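Local coordinates for protein 2-Keto-3-deoxy-(6-phospho-)gluconate aldolase (Thermoproteus tenax, PDB 2R91) that is an aldolase of the dihydrodipicolinate synthetase family, built on a closed eight-stranded TIM barrel and assembled from four chains, at residues L127-A132 with D154-L159; H161-K166 with F186-D191; L201-A206 with I249-E254. All coordinates share one frame; numbering follows the deposited sequence.

Contact 1. Residues L127-A132 with D154-L159; sequences LYNYPA and DTNESL. With SO4 (sulfate ion), chain E.
The C-terminal rim of a TIM barrel forms this contact, where strand 125-129 and the end of strand 149-154 run parallel and turn out into their loops. Register is set by a parallel bridge between N129 and D154, whose CA atoms lie 4.8 Å apart. The last rung of the ladder is T155 N donating to N129 O at 2.8 Å, nearly along the C=O axis. Beyond it, T155 CG2, anti to its backbone N, sits over the face of the Y130 ring, 3.6 Å from the centroid and 6° off the normal, a CH-pi contact. T155 OG1 turns the other way, lying at the edge of the Y128 ring and in its plane. It donates to O1 of a sulfate ion, though OG1 is less certainly placed; Y128 OH grips the same O1 at 2.5 Å, a very short bond, while K153 NZ and T42 OG1 also bond the ion. A water bridges the segments, accepting from A132 N at 3.1 Å and donating to T155 O. In the outgoing loop N156 OD1 accepts from S158 N at 2.9 Å, an Asx turn, and N156 ND2 donates to D154 OD1 from above the carboxylate plane. The other carboxylate oxygen, D154 OD2, is taken by T162 and H161 of helix 159-168, so that helix lies against the outer side of these strands, while F37 meets the Y128 ring edge-to-face.

Contact 2. Residues H161-K166 with F186-D191; sequences HTLAYK and FAVRLD
L163 puts its CD2 methyl against two side chains of 186-191 at once, 3.9 Å from V188 CG2 and equally 3.9 Å from L190 CD2. CG of L163 stands anti to its carbonyl carbon (chi1 -83°), which carries the branch off the helix toward the other segment; it crosses L190 at about a right angle and V188 obliquely. The preceding residue, T162, brings its CG2, anti to the backbone N, to L190 CD1 at 3.7 Å. L190 thus offers one methyl to each neighbour, CD1 to T162 and CD2 to L163, while the T162 hydroxyl is engaged elsewhere, by D154. Farther along the helix K166 leaves with CG anti to the backbone N and then bends at each later torsion, which brings NZ to D191 OD2 at 3.5 Å, a salt bridge. The position of that oxygen is less sure, so the distance is approximate; OD2 is also bonded to the backbone N of V174, which probably fixes the carboxylate. A water also links the segments, donating to R189 O at 3.1 Å and accepting a weak bond from K166 NZ. R189 has positive phi (56°), and the chain bonds back into the last turn of helix 182-187 in a Schellman motif, turning L190 and D191 toward helix 159-168. R221 of a neighbouring subunit packs on L163 and K166. Apolar contact between an outer helix and the loop leading from the next helix into the last barrel strand, with a charged pair at D191, fits the helical layer of a beta/alpha barrel.

Contact 3. Residues L201-A206 with I249-E254; sequences LPELLA and IFQGYE
The F250 ring is sandwiched between two aliphatic side chains: CG2 of I249 lies 4.0 Å above the centre of one face, and CD1 of L201 covers the opposite face. L201 CD1 stands 3.8 Å from the centroid and only 4° off the normal, a CH-pi contact, while its CD2 slides toward the rim and touches F250 CD1 at 3.8 Å. CG of L201 is anti to its carbonyl carbon, and both methyls therefore reach the ring; CG of F250 is likewise anti to its carbonyl carbon. Beside this apolar pair, E203 and Q251 meet tip to tip. Q251 NE2 donates to E203 OE1 at 3.1 Å and to E203 OE2 at 3.3 Å, each oxygen using its syn lone pair; the bond to OE2 is the straighter, 163° at the hydrogen. Carboxylate and amide planes stand 65° apart. E203 gets there with CG in the crowded position between backbone N and carbonyl carbon, and a bend at chi2. The strongest partner of Q251 NE2 is Y200 O, and Q251 OE1 is held by K31 and N27, so both ends of the amide are occupied. P202 CD also approaches NE2, at 3.8 Å. L201 is the N-cap residue of helix 202-213, whereas Q251 closes helix 239-251 just before G252; the start of one helix thus meets the end of the other, with I230 of helix 217-237 touching both L201 and F250.

Overall arrangement
Along the chain the three contacts come in series, in numerical order. Contacts 1 and 2 are neighbours, their centres 12 Å apart, and share the stretch from strand 149-154 into helix 159-168; D154 OD2 joins them, 2.7 Å from T162 OG1. Contact 1 lies at the strand ends and their outgoing loops, contact 2 in the layer outside them, and both touch the second subunit. Contact 3 lies across the chain's centre from contact 1, their centres 24 Å apart; it joins helix 202-213 to helix 239-251 and meets no other chain. F186 CE2 packs 4.1 Å from L205 O, linking contacts 2 and 3. Together they sample the barrel strands, the helical layer and the C-terminal helices.

Contact 1. Residues L127-A132 with D154-L159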
ATOM      1  N   LEU A 127     -20.794   3.594  12.709  1.00 19.60           N
ATOM      2  CA  LEU A 127     -19.386   3.471  12.400  1.00 18.24           C
ATOM      3  C   LEU A 127     -19.033   4.539  11.359  1.00 19.52           C
ATOM      4  O   LEU A 127     -19.728   4.691  10.356  1.00 19.27           O
ATOM      5  CB  LEU A 127     -19.074   2.058  11.897  1.00 17.73           C
ATOM      6  CG  LEU A 127     -17.745   1.906  11.132  1.00 19.20           C
ATOM      7  CD1 LEU A 127     -16.496   2.056  12.008  1.00 17.18           C
ATOM      8  CD2 LEU A 127     -17.748   0.571  10.345  1.00 18.18           C
ATOM      9  N   TYR A 128     -17.992   5.320  11.621  1.00 18.20           N
ATOM     10  CA  TYR A 128     -17.453   6.255  10.642  1.00 19.01           C
ATOM     11  C   TYR A 128     -16.100   5.690  10.225  1.00 19.50           C
ATOM     12  O   TYR A 128     -15.097   5.798  10.953  1.00 18.97           O
ATOM     13  CB  TYR A 128     -17.340   7.677  11.239  1.00 17.91           C
ATOM     14  CG  TYR A 128     -16.605   8.729  10.404  1.00 18.09           C
ATOM     15  CD1 TYR A 128     -16.539   8.655   8.991  1.00 17.64           C
ATOM     16  CD2 TYR A 128     -16.020   9.823  11.024  1.00 16.72           C
ATOM     17  CE1 TYR A 128     -15.852   9.635   8.255  1.00 19.04           C
ATOM     18  CE2 TYR A 128     -15.343  10.796  10.312  1.00 17.64           C
ATOM     19  CZ  TYR A 128     -15.270  10.718   8.931  1.00 18.49           C
ATOM     20  OH  TYR A 128     -14.592  11.718   8.279  1.00 17.44           O
ATOM     21  N   ASN A 129     -16.095   5.062   9.049  1.00 19.07           N
ATOM     22  CA  ASN A 129     -14.953   4.337   8.534  1.00 18.36           C
ATOM     23  C   ASN A 129     -14.232   5.221   7.507  1.00 18.24           C
ATOM     24  O   ASN A 129     -14.871   5.836   6.655  1.00 18.95           O
ATOM     25  CB  ASN A 129     -15.458   3.010   7.912  1.00 19.38           C
ATOM     26  CG  ASN A 129     -14.333   2.035   7.562  1.00 20.13           C
ATOM     27  OD1 ASN A 129     -14.151   1.664   6.388  1.00 21.74           O
ATOM     28  ND2 ASN A 129     -13.620   1.582   8.563  1.00 17.70           N
ATOM     29  N   TYR A 130     -12.909   5.338   7.624  1.00 17.37           N
ATOM     30  CA  TYR A 130     -12.136   6.207   6.756  1.00 18.39           C
ATOM     31  C   TYR A 130     -10.711   5.672   6.743  1.00 19.37           C
ATOM     32  O   TYR A 130      -9.799   6.252   7.353  1.00 17.02           O
ATOM     33  CB  TYR A 130     -12.183   7.663   7.259  1.00 18.94           C
ATOM     34  CG  TYR A 130     -11.651   8.703   6.295  1.00 19.82           C
ATOM     35  CD1 TYR A 130     -10.912   8.340   5.157  1.00 19.97           C
ATOM     36  CD2 TYR A 130     -11.862  10.055   6.534  1.00 19.30           C
ATOM     37  CE1 TYR A 130     -10.400   9.312   4.291  1.00 20.62           C
ATOM     38  CE2 TYR A 130     -11.386  11.020   5.663  1.00 20.37           C
ATOM     39  CZ  TYR A 130     -10.645  10.642   4.562  1.00 20.37           C
ATOM     40  OH  TYR A 130     -10.187  11.595   3.706  1.00 21.03           O
ATOM     41  N   PRO A 131     -10.514   4.524   6.080  1.00 19.77           N
ATOM     42  CA  PRO A 131      -9.202   3.847   6.204  1.00 20.08           C
ATOM     43  C   PRO A 131      -7.976   4.654   5.819  1.00 19.79           C
ATOM     44  O   PRO A 131      -6.947   4.510   6.486  1.00 19.24           O
ATOM     45  CB  PRO A 131      -9.338   2.584   5.334  1.00 20.76           C
ATOM     46  CG  PRO A 131     -10.815   2.400   5.135  1.00 20.44           C
ATOM     47  CD  PRO A 131     -11.499   3.745   5.306  1.00 19.81           C
ATOM     48  N   ALA A 132      -8.068   5.510   4.800  1.00 19.24           N
ATOM     49  CA  ALA A 132      -6.917   6.349   4.425  1.00 20.61           C
ATOM     50  C   ALA A 132      -6.439   7.293   5.554  1.00 20.66           C
ATOM     51  O   ALA A 132      -5.258   7.626   5.619  1.00 19.39           O
ATOM     52  CB  ALA A 132      -7.224   7.181   3.177  1.00 20.34           C
ATOM     53  N   ASP A 154     -18.944   5.561   5.210  1.00 21.00           N
ATOM     54  CA  ASP A 154     -17.731   4.943   4.676  1.00 19.46           C
ATOM     55  C   ASP A 154     -17.094   5.944   3.716  1.00 19.93           C
ATOM     56  O   ASP A 154     -17.575   6.158   2.584  1.00 19.51           O
ATOM     57  CB  ASP A 154     -18.093   3.610   3.995  1.00 20.26           C
ATOM     58  CG  ASP A 154     -16.861   2.733   3.660  1.00 20.40           C
ATOM     59  OD1 ASP A 154     -15.821   2.849   4.332  1.00 19.54           O
ATOM     60  OD2 ASP A 154     -16.943   1.924   2.691  1.00 19.84           O
ATOM     61  N   THR A 155     -16.057   6.628   4.195  1.00 19.77           N
ATOM     62  CA  THR A 155     -15.348   7.601   3.361  1.00 20.78           C
ATOM     63  C   THR A 155     -14.280   6.782   2.663  1.00 21.73           C
ATOM     64  O   THR A 155     -13.234   6.497   3.219  1.00 21.00           O
ATOM     65  CB  THR A 155     -14.764   8.814   4.158  1.00 20.51           C
ATOM     66  OG1 THR A 155     -15.857   9.577   4.689  1.00 21.40           O
ATOM     67  CG2 THR A 155     -13.995   9.748   3.213  1.00 19.66           C
ATOM     68  N   ASN A 156     -14.591   6.373   1.434  1.00 23.00           N
ATOM     69  CA  ASN A 156     -13.908   5.250   0.805  1.00 23.35           C
ATOM     70  C   ASN A 156     -14.131   5.299  -0.710  1.00 24.68           C
ATOM     71  O   ASN A 156     -15.276   5.475  -1.145  1.00 22.79           O
ATOM     72  CB  ASN A 156     -14.525   3.961   1.359  1.00 23.09           C
ATOM     73  CG  ASN A 156     -13.631   2.747   1.172  1.00 24.43           C
ATOM     74  OD1 ASN A 156     -13.033   2.539   0.105  1.00 24.31           O
ATOM     75  ND2 ASN A 156     -13.500   1.957   2.230  1.00 22.80           N
ATOM     76  N   GLU A 157     -13.067   5.134  -1.502  1.00 24.90           N
ATOM     77  CA  GLU A 157     -13.196   5.113  -2.967  1.00 27.86           C
ATOM     78  C   GLU A 157     -13.813   3.811  -3.480  1.00 26.05           C
ATOM     79  O   GLU A 157     -14.273   3.752  -4.622  1.00 26.41           O
ATOM     80  CB  GLU A 157     -11.842   5.328  -3.663  1.00 32.41           C
ATOM     81  CG  GLU A 157     -11.196   6.698  -3.438  1.00 37.84           C
ATOM     82  CD  GLU A 157     -11.965   7.892  -4.029  1.00 42.28           C
ATOM     83  OE1 GLU A 157     -12.644   7.781  -5.105  1.00 44.26           O
ATOM     84  OE2 GLU A 157     -11.852   8.974  -3.409  1.00 44.79           O
ATOM     85  N   SER A 158     -13.816   2.768  -2.651  1.00 23.75           N
ATOM     86  CA  SER A 158     -14.395   1.494  -3.080  1.00 22.67           C
ATOM     87  C   SER A 158     -15.924   1.414  -2.802  1.00 21.74           C
ATOM     88  O   SER A 158     -16.350   1.181  -1.674  1.00 20.23           O
ATOM     89  CB  SER A 158     -13.638   0.340  -2.436  1.00 23.13           C
ATOM     90  OG  SER A 158     -14.336  -0.877  -2.610  1.00 24.00           O
ATOM     91  N   LEU A 159     -16.747   1.631  -3.833  1.00 20.49           N
ATOM     92  CA  LEU A 159     -18.195   1.583  -3.646  1.00 20.55           C
ATOM     93  C   LEU A 159     -18.657   0.205  -3.174  1.00 20.93           C
ATOM     94  O   LEU A 159     -19.604   0.082  -2.389  1.00 21.57           O
ATOM     95  CB  LEU A 159     -18.917   1.979  -4.940  1.00 21.14           C
ATOM     96  CG  LEU A 159     -20.423   2.207  -4.806  1.00 21.13           C
ATOM     97  CD1 LEU A 159     -20.713   3.366  -3.803  1.00 19.71           C
ATOM     98  CD2 LEU A 159     -21.044   2.544  -6.228  1.00 20.96           C
TER
HETATM   99  S   SO4 E   1     -15.473  13.533   5.704  1.00 36.51           S
HETATM  100  O1  SO4 E   1     -15.214  12.086   5.930  1.00 30.51           O
HETATM  101  O2  SO4 E   1     -16.562  13.557   4.699  1.00 36.11           O
HETATM  102  O3  SO4 E   1     -15.705  14.361   6.875  1.00 33.32           O
HETATM  103  O4  SO4 E   1     -14.293  14.213   5.112  1.00 37.37           O
HETATM  104  O   HOH W   1     -10.373   5.925   2.836  1.00 18.19           O

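Contact 2. Residues H161-K166 with F186-D191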
ATOM      1  N   HIS A 161     -17.048  -1.812  -1.171  1.00 21.55           N
ATOM      2  CA  HIS A 161     -16.777  -1.886   0.282  1.00 19.92           C
ATOM      3  C   HIS A 161     -17.986  -1.285   1.024  1.00 19.35           C
ATOM      4  O   HIS A 161     -18.508  -1.858   1.999  1.00 19.47           O
ATOM      5  CB  HIS A 161     -15.457  -1.119   0.554  1.00 20.75           C
ATOM      6  CG  HIS A 161     -14.969  -1.232   1.968  1.00 21.29           C
ATOM      7  ND1 HIS A 161     -15.468  -0.446   2.987  1.00 21.02           N
ATOM      8  CD2 HIS A 161     -14.042  -2.045   2.534  1.00 22.59           C
ATOM      9  CE1 HIS A 161     -14.863  -0.765   4.125  1.00 20.59           C
ATOM     10  NE2 HIS A 161     -13.988  -1.727   3.881  1.00 21.62           N
ATOM     11  N   THR A 162     -18.472  -0.144   0.539  1.00 18.46           N
ATOM     12  CA  THR A 162     -19.627   0.520   1.163  1.00 18.98           C
ATOM     13  C   THR A 162     -20.906  -0.300   1.035  1.00 20.32           C
ATOM     14  O   THR A 162     -21.651  -0.493   2.022  1.00 19.24           O
ATOM     15  CB  THR A 162     -19.840   1.933   0.598  1.00 18.81           C
ATOM     16  OG1 THR A 162     -18.618   2.654   0.666  1.00 19.25           O
ATOM     17  CG2 THR A 162     -20.917   2.712   1.391  1.00 16.54           C
ATOM     18  N   LEU A 163     -21.169  -0.794  -0.183  1.00 20.54           N
ATOM     19  CA  LEU A 163     -22.340  -1.625  -0.424  1.00 20.86           C
ATOM     20  C   LEU A 163     -22.341  -2.845   0.488  1.00 19.80           C
ATOM     21  O   LEU A 163     -23.380  -3.287   0.937  1.00 22.87           O
ATOM     22  CB  LEU A 163     -22.392  -2.071  -1.916  1.00 21.59           C
ATOM     23  CG  LEU A 163     -23.014  -1.039  -2.870  1.00 22.62           C
ATOM     24  CD1 LEU A 163     -22.606  -1.304  -4.337  1.00 21.55           C
ATOM     25  CD2 LEU A 163     -24.547  -1.029  -2.726  1.00 22.09           C
ATOM     26  N   ALA A 164     -21.174  -3.406   0.753  1.00 21.87           N
ATOM     27  CA  ALA A 164     -21.099  -4.577   1.609  1.00 21.24           C
ATOM     28  C   ALA A 164     -21.724  -4.344   3.001  1.00 22.25           C
ATOM     29  O   ALA A 164     -22.243  -5.285   3.600  1.00 20.86           O
ATOM     30  CB  ALA A 164     -19.653  -5.067   1.732  1.00 22.08           C
ATOM     31  N   TYR A 165     -21.719  -3.105   3.510  1.00 21.87           N
ATOM     32  CA  TYR A 165     -22.393  -2.855   4.808  1.00 22.09           C
ATOM     33  C   TYR A 165     -23.892  -3.057   4.717  1.00 23.41           C
ATOM     34  O   TYR A 165     -24.525  -3.533   5.652  1.00 23.02           O
ATOM     35  CB  TYR A 165     -22.115  -1.447   5.351  1.00 21.10           C
ATOM     36  CG  TYR A 165     -20.669  -1.166   5.669  1.00 20.46           C
ATOM     37  CD1 TYR A 165     -20.087  -1.637   6.857  1.00 20.65           C
ATOM     38  CD2 TYR A 165     -19.894  -0.390   4.820  1.00 20.53           C
ATOM     39  CE1 TYR A 165     -18.782  -1.366   7.173  1.00 20.03           C
ATOM     40  CE2 TYR A 165     -18.573  -0.107   5.127  1.00 19.56           C
ATOM     41  CZ  TYR A 165     -18.025  -0.605   6.315  1.00 20.86           C
ATOM     42  OH  TYR A 165     -16.719  -0.335   6.612  1.00 19.37           O
ATOM     43  N   LYS A 166     -24.469  -2.678   3.583  1.00 25.14           N
ATOM     44  CA  LYS A 166     -25.885  -2.904   3.342  1.00 26.87           C
ATOM     45  C   LYS A 166     -26.185  -4.409   3.280  1.00 26.30           C
ATOM     46  O   LYS A 166     -27.234  -4.862   3.684  1.00 26.37           O
ATOM     47  CB  LYS A 166     -26.257  -2.238   2.018  1.00 29.71           C
ATOM     48  CG  LYS A 166     -27.649  -1.757   1.929  1.00 32.50           C
ATOM     49  CD  LYS A 166     -27.659  -0.248   2.105  1.00 35.08           C
ATOM     50  CE  LYS A 166     -28.901   0.166   2.900  1.00 34.74           C
ATOM     51  NZ  LYS A 166     -30.020   0.126   1.990  1.00 37.08           N
ATOM     52  N   PHE A 186     -26.214   7.486  -5.074  1.00 19.09           N
ATOM     53  CA  PHE A 186     -27.662   7.584  -5.348  1.00 18.83           C
ATOM     54  C   PHE A 186     -28.132   6.522  -6.353  1.00 20.39           C
ATOM     55  O   PHE A 186     -29.195   5.887  -6.185  1.00 20.00           O
ATOM     56  CB  PHE A 186     -28.008   8.983  -5.814  1.00 18.82           C
ATOM     57  CG  PHE A 186     -27.832  10.048  -4.737  1.00 18.76           C
ATOM     58  CD1 PHE A 186     -28.329   9.850  -3.444  1.00 19.70           C
ATOM     59  CD2 PHE A 186     -27.198  11.244  -5.034  1.00 18.25           C
ATOM     60  CE1 PHE A 186     -28.164  10.859  -2.447  1.00 17.82           C
ATOM     61  CE2 PHE A 186     -27.029  12.242  -4.063  1.00 18.80           C
ATOM     62  CZ  PHE A 186     -27.525  12.039  -2.775  1.00 18.89           C
ATOM     63  N   ALA A 187     -27.322   6.316  -7.387  1.00 20.15           N
ATOM     64  CA  ALA A 187     -27.624   5.295  -8.420  1.00 20.29           C
ATOM     65  C   ALA A 187     -27.785   3.885  -7.853  1.00 21.35           C
ATOM     66  O   ALA A 187     -28.644   3.091  -8.304  1.00 22.50           O
ATOM     67  CB  ALA A 187     -26.537   5.321  -9.473  1.00 19.86           C
ATOM     68  N   VAL A 188     -26.975   3.540  -6.859  1.00 20.25           N
ATOM     69  CA  VAL A 188     -27.082   2.204  -6.290  1.00 20.05           C
ATOM     70  C   VAL A 188     -28.004   2.192  -5.072  1.00 20.78           C
ATOM     71  O   VAL A 188     -28.171   1.153  -4.425  1.00 22.89           O
ATOM     72  CB  VAL A 188     -25.705   1.540  -5.949  1.00 19.62           C
ATOM     73  CG1 VAL A 188     -24.822   1.399  -7.202  1.00 20.28           C
ATOM     74  CG2 VAL A 188     -24.967   2.299  -4.798  1.00 20.07           C
ATOM     75  N   ARG A 189     -28.621   3.330  -4.790  1.00 21.34           N
ATOM     76  CA  ARG A 189     -29.534   3.467  -3.640  1.00 22.79           C
ATOM     77  C   ARG A 189     -28.917   3.108  -2.283  1.00 22.28           C
ATOM     78  O   ARG A 189     -29.470   2.306  -1.501  1.00 21.56           O
ATOM     79  CB  ARG A 189     -30.883   2.721  -3.868  1.00 24.88           C
ATOM     80  CG  ARG A 189     -31.548   3.160  -5.163  1.00 28.87           C
ATOM     81  CD  ARG A 189     -33.042   2.874  -5.203  1.00 34.56           C
ATOM     82  NE  ARG A 189     -33.631   3.485  -6.400  1.00 38.93           N
ATOM     83  CZ  ARG A 189     -34.807   3.136  -6.937  1.00 40.67           C
ATOM     84  NH1 ARG A 189     -35.545   2.167  -6.380  1.00 41.50           N
ATOM     85  NH2 ARG A 189     -35.246   3.758  -8.031  1.00 40.65           N
ATOM     86  N   LEU A 190     -27.757   3.698  -2.011  1.00 20.93           N
ATOM     87  CA  LEU A 190     -27.283   3.780  -0.633  1.00 21.05           C
ATOM     88  C   LEU A 190     -28.313   4.649   0.094  1.00 20.90           C
ATOM     89  O   LEU A 190     -29.150   5.287  -0.544  1.00 19.87           O
ATOM     90  CB  LEU A 190     -25.890   4.420  -0.582  1.00 18.86           C
ATOM     91  CG  LEU A 190     -24.754   3.553  -1.159  1.00 18.71           C
ATOM     92  CD1 LEU A 190     -23.458   4.258  -0.842  1.00 16.73           C
ATOM     93  CD2 LEU A 190     -24.784   2.151  -0.530  1.00 19.51           C
ATOM     94  N   ASP A 191     -28.248   4.710   1.425  1.00 20.52           N
ATOM     95  CA  ASP A 191     -29.190   5.565   2.135  1.00 21.15           C
ATOM     96  C   ASP A 191     -28.889   7.040   1.941  1.00 21.34           C
ATOM     97  O   ASP A 191     -29.714   7.887   2.228  1.00 22.24           O
ATOM     98  CB  ASP A 191     -29.193   5.185   3.593  1.00 21.82           C
ATOM     99  CG  ASP A 191     -29.699   3.801   3.777  1.00 23.09           C
ATOM    100  OD1 ASP A 191     -30.926   3.629   3.702  1.00 24.51           O
ATOM    101  OD2 ASP A 191     -28.885   2.877   3.904  1.00 22.21           O
TER
HETATM  102  O   HOH W   2     -31.988   1.603   0.251  1.00 54.19           O

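Contact 3. Residues L201-A206 with I249-E254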
ATOM      1  N   LEU A 201     -21.316  23.324  -2.283  1.00 17.27           N
ATOM      2  CA  LEU A 201     -22.252  23.166  -3.404  1.00 17.97           C
ATOM      3  C   LEU A 201     -23.382  22.197  -3.112  1.00 17.93           C
ATOM      4  O   LEU A 201     -23.618  21.243  -3.870  1.00 16.87           O
ATOM      5  CB  LEU A 201     -21.505  22.753  -4.715  1.00 19.21           C
ATOM      6  CG  LEU A 201     -20.800  23.921  -5.384  1.00 19.75           C
ATOM      7  CD1 LEU A 201     -19.740  23.440  -6.414  1.00 21.57           C
ATOM      8  CD2 LEU A 201     -21.846  24.858  -6.028  1.00 19.36           C
ATOM      9  N   PRO A 202     -24.132  22.448  -2.013  1.00 18.64           N
ATOM     10  CA  PRO A 202     -25.251  21.565  -1.691  1.00 18.55           C
ATOM     11  C   PRO A 202     -26.253  21.514  -2.847  1.00 18.63           C
ATOM     12  O   PRO A 202     -26.866  20.481  -3.067  1.00 19.29           O
ATOM     13  CB  PRO A 202     -25.900  22.259  -0.449  1.00 19.04           C
ATOM     14  CG  PRO A 202     -25.431  23.701  -0.503  1.00 18.64           C
ATOM     15  CD  PRO A 202     -23.993  23.551  -1.039  1.00 18.44           C
ATOM     16  N   GLU A 203     -26.434  22.630  -3.552  1.00 19.09           N
ATOM     17  CA  GLU A 203     -27.419  22.663  -4.641  1.00 22.25           C
ATOM     18  C   GLU A 203     -26.988  21.760  -5.797  1.00 21.18           C
ATOM     19  O   GLU A 203     -27.819  21.247  -6.507  1.00 21.01           O
ATOM     20  CB  GLU A 203     -27.697  24.087  -5.128  1.00 24.27           C
ATOM     21  CG  GLU A 203     -26.492  24.890  -5.662  1.00 28.43           C
ATOM     22  CD  GLU A 203     -25.706  25.649  -4.560  1.00 30.20           C
ATOM     23  OE1 GLU A 203     -25.201  25.026  -3.639  1.00 29.77           O
ATOM     24  OE2 GLU A 203     -25.598  26.889  -4.619  1.00 34.52           O
ATOM     25  N   LEU A 204     -25.680  21.575  -5.973  1.00 21.10           N
ATOM     26  CA  LEU A 204     -25.170  20.609  -6.963  1.00 20.23           C
ATOM     27  C   LEU A 204     -25.477  19.172  -6.555  1.00 20.20           C
ATOM     28  O   LEU A 204     -25.892  18.340  -7.385  1.00 19.10           O
ATOM     29  CB  LEU A 204     -23.665  20.816  -7.204  1.00 21.00           C
ATOM     30  CG  LEU A 204     -22.966  20.081  -8.386  1.00 21.90           C
ATOM     31  CD1 LEU A 204     -21.586  20.637  -8.660  1.00 22.71           C
ATOM     32  CD2 LEU A 204     -22.797  18.617  -8.099  1.00 24.03           C
ATOM     33  N   LEU A 205     -25.287  18.843  -5.274  1.00 19.53           N
ATOM     34  CA  LEU A 205     -25.564  17.487  -4.811  1.00 18.84           C
ATOM     35  C   LEU A 205     -27.053  17.190  -4.950  1.00 19.77           C
ATOM     36  O   LEU A 205     -27.440  16.087  -5.295  1.00 20.46           O
ATOM     37  CB  LEU A 205     -25.123  17.290  -3.339  1.00 18.98           C
ATOM     38  CG  LEU A 205     -23.652  17.565  -2.989  1.00 21.40           C
ATOM     39  CD1 LEU A 205     -23.354  16.956  -1.594  1.00 20.96           C
ATOM     40  CD2 LEU A 205     -22.692  16.985  -4.047  1.00 20.82           C
ATOM     41  N   ALA A 206     -27.884  18.180  -4.629  1.00 21.12           N
ATOM     42  CA  ALA A 206     -29.346  18.033  -4.757  1.00 21.01           C
ATOM     43  C   ALA A 206     -29.702  17.862  -6.235  1.00 20.93           C
ATOM     44  O   ALA A 206     -30.563  17.068  -6.568  1.00 22.26           O
ATOM     45  CB  ALA A 206     -30.070  19.261  -4.154  1.00 20.59           C
ATOM     46  N   ILE A 249     -16.408  31.192  -2.106  1.00 22.20           N
ATOM     47  CA  ILE A 249     -16.577  31.312  -3.566  1.00 23.21           C
ATOM     48  C   ILE A 249     -17.997  31.029  -4.056  1.00 22.04           C
ATOM     49  O   ILE A 249     -18.595  31.843  -4.763  1.00 21.84           O
ATOM     50  CB  ILE A 249     -15.600  30.389  -4.320  1.00 23.22           C
ATOM     51  CG1 ILE A 249     -14.163  30.900  -4.148  1.00 23.14           C
ATOM     52  CG2 ILE A 249     -15.981  30.309  -5.837  1.00 24.04           C
ATOM     53  CD1 ILE A 249     -13.072  29.873  -4.592  1.00 23.04           C
ATOM     54  N   PHE A 250     -18.547  29.884  -3.682  1.00 20.50           N
ATOM     55  CA  PHE A 250     -19.807  29.460  -4.244  1.00 21.62           C
ATOM     56  C   PHE A 250     -21.046  29.934  -3.473  1.00 24.20           C
ATOM     57  O   PHE A 250     -22.149  30.008  -4.050  1.00 22.74           O
ATOM     58  CB  PHE A 250     -19.841  27.944  -4.365  1.00 21.86           C
ATOM     59  CG  PHE A 250     -18.931  27.395  -5.446  1.00 22.83           C
ATOM     60  CD1 PHE A 250     -19.265  27.527  -6.796  1.00 23.03           C
ATOM     61  CD2 PHE A 250     -17.773  26.732  -5.117  1.00 22.75           C
ATOM     62  CE1 PHE A 250     -18.427  27.005  -7.800  1.00 23.81           C
ATOM     63  CE2 PHE A 250     -16.935  26.211  -6.117  1.00 23.35           C
ATOM     64  CZ  PHE A 250     -17.257  26.361  -7.442  1.00 22.89           C
ATOM     65  N   GLN A 251     -20.882  30.193  -2.172  1.00 24.62           N
ATOM     66  CA  GLN A 251     -22.033  30.570  -1.319  1.00 24.37           C
ATOM     67  C   GLN A 251     -22.027  32.056  -0.937  1.00 25.42           C
ATOM     68  O   GLN A 251     -23.041  32.585  -0.514  1.00 26.24           O
ATOM     69  CB  GLN A 251     -22.104  29.693  -0.046  1.00 23.69           C
ATOM     70  CG  GLN A 251     -22.285  28.208  -0.320  1.00 22.88           C
ATOM     71  CD  GLN A 251     -23.515  27.942  -1.170  1.00 25.87           C
ATOM     72  OE1 GLN A 251     -24.603  28.481  -0.893  1.00 25.62           O
ATOM     73  NE2 GLN A 251     -23.355  27.118  -2.231  1.00 23.17           N
ATOM     74  N   GLY A 252     -20.888  32.716  -1.061  1.00 25.81           N
ATOM     75  CA  GLY A 252     -20.851  34.171  -0.964  1.00 28.34           C
ATOM     76  C   GLY A 252     -20.921  34.770   0.437  1.00 30.10           C
ATOM     77  O   GLY A 252     -21.359  35.919   0.605  1.00 31.72           O
ATOM     78  N   TYR A 253     -20.491  34.019   1.444  1.00 28.68           N
ATOM     79  CA  TYR A 253     -20.376  34.572   2.800  1.00 28.48           C
ATOM     80  C   TYR A 253     -19.083  34.079   3.435  1.00 29.40           C
ATOM     81  O   TYR A 253     -18.458  33.120   2.944  1.00 28.09           O
ATOM     82  CB  TYR A 253     -21.596  34.217   3.681  1.00 25.85           C
ATOM     83  CG  TYR A 253     -21.941  32.745   3.720  1.00 24.37           C
ATOM     84  CD1 TYR A 253     -21.119  31.822   4.368  1.00 24.49           C
ATOM     85  CD2 TYR A 253     -23.090  32.278   3.100  1.00 24.94           C
ATOM     86  CE1 TYR A 253     -21.440  30.432   4.374  1.00 22.79           C
ATOM     87  CE2 TYR A 253     -23.433  30.934   3.119  1.00 24.38           C
ATOM     88  CZ  TYR A 253     -22.588  30.020   3.755  1.00 24.01           C
ATOM     89  OH  TYR A 253     -22.965  28.712   3.735  1.00 23.60           O
ATOM     90  N   GLU A 254     -18.701  34.715   4.536  1.00 30.11           N
ATOM     91  CA  GLU A 254     -17.473  34.358   5.236  1.00 33.67           C
ATOM     92  C   GLU A 254     -17.633  33.002   5.896  1.00 30.36           C
ATOM     93  O   GLU A 254     -18.627  32.737   6.564  1.00 28.36           O
ATOM     94  CB  GLU A 254     -17.108  35.407   6.289  1.00 36.26           C
ATOM     95  CG  GLU A 254     -16.481  36.685   5.729  1.00 40.58           C
ATOM     96  CD  GLU A 254     -15.958  37.616   6.844  1.00 41.96           C
ATOM     97  OE1 GLU A 254     -16.190  37.307   8.046  1.00 45.24           O
ATOM     98  OE2 GLU A 254     -15.311  38.656   6.525  1.00 45.42           O
TER